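Local coordinates for Box C/D snoRNA protein 1 (Saccharomyces cerevisiae, PDB 6THL), which is required for the accumulation of box C/D snoRNAs, acting in their processing, their transport to the nucleolus and ribosome biogenesis, at residues T158-I161 with E162-I166. Numbering follows the deposited sequence.
Sequences TTVI and EFPTI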
loop_
_atom_site.group_PDB
_atom_site.type_symbol
_atom_site.label_atom_id
_atom_site.label_comp_id
_atom_site.label_asym_id
_atom_site.label_seq_id
_atom_site.Cartn_x
_atom_site.Cartn_y
_atom_site.Cartn_z
ATOM N N THR B 158 27.486 -3.804 13.398
ATOM C CA THR B 158 26.140 -4.409 13.441
ATOM C C THR B 158 25.774 -4.947 12.087
ATOM O O THR B 158 26.532 -4.880 11.118
ATOM C CB THR B 158 25.012 -3.403 13.771
ATOM O OG1 THR B 158 25.189 -2.216 12.984
ATOM C CG2 THR B 158 24.942 -3.067 15.264
ATOM N N THR B 159 24.564 -5.459 12.019
ATOM C CA THR B 159 23.947 -5.714 10.738
ATOM C C THR B 159 22.602 -5.001 10.631
ATOM O O THR B 159 21.858 -4.902 11.638
ATOM C CB THR B 159 23.861 -7.230 10.509
ATOM O OG1 THR B 159 25.193 -7.712 10.293
ATOM C CG2 THR B 159 22.956 -7.607 9.304
ATOM N N VAL B 160 22.319 -4.459 9.430
ATOM C CA VAL B 160 20.974 -3.949 9.132
ATOM C C VAL B 160 20.386 -4.624 7.941
ATOM O O VAL B 160 21.091 -5.141 7.096
ATOM C CB VAL B 160 20.950 -2.448 8.895
ATOM C CG1 VAL B 160 21.135 -1.713 10.221
ATOM C CG2 VAL B 160 21.993 -2.050 7.857
ATOM N N ILE B 161 19.072 -4.664 7.884
ATOM C CA ILE B 161 18.430 -5.042 6.643
ATOM C C ILE B 161 18.239 -3.743 5.881
ATOM O O ILE B 161 17.359 -2.903 6.188
ATOM C CB ILE B 161 17.126 -5.786 6.862
ATOM C CG1 ILE B 161 17.475 -7.206 7.284
ATOM C CG2 ILE B 161 16.350 -5.838 5.551
ATOM C CD1 ILE B 161 16.353 -7.944 7.936
ATOM N N GLU B 162 19.147 -3.561 4.931
ATOM C CA GLU B 162 19.209 -2.364 4.093
ATOM C C GLU B 162 19.659 -1.117 4.869
ATOM O O GLU B 162 20.408 -0.269 4.349
ATOM C CB GLU B 162 17.862 -2.111 3.369
ATOM C CG GLU B 162 17.416 -3.221 2.425
ATOM C CD GLU B 162 17.921 -3.080 1.007
ATOM O OE1 GLU B 162 17.897 -4.098 0.282
ATOM O OE2 GLU B 162 18.317 -1.977 0.598
ATOM N N PHE B 163 19.199 -0.990 6.097
ATOM C CA PHE B 163 19.312 0.269 6.800
ATOM C C PHE B 163 18.570 0.103 8.110
ATOM O O PHE B 163 17.527 -0.577 8.171
ATOM C CB PHE B 163 18.763 1.500 5.988
ATOM C CG PHE B 163 17.243 1.523 5.781
ATOM C CD1 PHE B 163 16.434 2.258 6.591
ATOM C CD2 PHE B 163 16.650 0.819 4.747
ATOM C CE1 PHE B 163 15.062 2.282 6.398
ATOM C CE2 PHE B 163 15.281 0.830 4.552
ATOM C CZ PHE B 163 14.487 1.574 5.370
ATOM N N PRO B 164 19.101 0.723 9.158
ATOM C CA PRO B 164 18.557 0.572 10.495
ATOM C C PRO B 164 17.051 0.771 10.584
ATOM O O PRO B 164 16.486 1.651 9.931
ATOM C CB PRO B 164 19.263 1.685 11.287
ATOM C CG PRO B 164 19.804 2.622 10.256
ATOM C CD PRO B 164 20.160 1.745 9.108
ATOM N N THR B 165 16.428 -0.064 11.394
ATOM C CA THR B 165 15.086 0.178 11.872
ATOM C C THR B 165 15.271 0.505 13.371
ATOM O O THR B 165 16.168 -0.057 14.008
ATOM C CB THR B 165 14.234 -1.082 11.644
ATOM O OG1 THR B 165 14.280 -1.443 10.247
ATOM C CG2 THR B 165 12.814 -0.880 12.105
ATOM N N ILE B 166 14.483 1.428 13.925
ATOM C CA ILE B 166 14.741 1.925 15.266
ATOM C C ILE B 166 13.456 2.153 16.009
ATOM O O ILE B 166 12.716 3.083 15.691
ATOM C CB ILE B 166 15.492 3.277 15.290
ATOM C CG1 ILE B 166 16.757 3.275 14.420
ATOM C CG2 ILE B 166 15.841 3.644 16.733
ATOM C CD1 ILE B 166 17.894 2.457 14.972
#
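V160 rests its two methyls on the backbone of F163 and P164, where the chain turns sharply just after strand 159-161. CG1 lies over the start of the proline, 3.3 Å from P164 N and 3.8 Å from P164 CD; a proline suits this place because its nitrogen has no hydrogen to be buried under a methyl. CG2 meets F163 N at 3.5 Å. With chi1 at -73°, CG1 stands anti to the valine's own carbonyl carbon, which lets the branched side chain spread along both residues. Cut back to an alanine, V160 would lose both methyls and with them its packing on P164, and the inner side of the bend is likely to be left with a gap.

A weak hydrogen bond closes the bend, from F163 N to I161 O at 2.7 Å, bent to 136° at the hydrogen. R26 NE also donates to I161 O, and its side chain makes a cation-pi contact with the F163 ring. E162, a buried residue at the apex, has OE1 bonded to L20 N and OE2 to N30 ND2; two oxygens that each accept from an N-H donor suit a glutamate.

The backbone angles of E162, with positive phi (70°) and negative psi, and the weak bond from F163 back to I161 fit a classic gamma turn, which here, within the BCD1 domain, redirects the chain from the small sheet containing strand 15-18 into strand 165-169 of the larger mixed sheet.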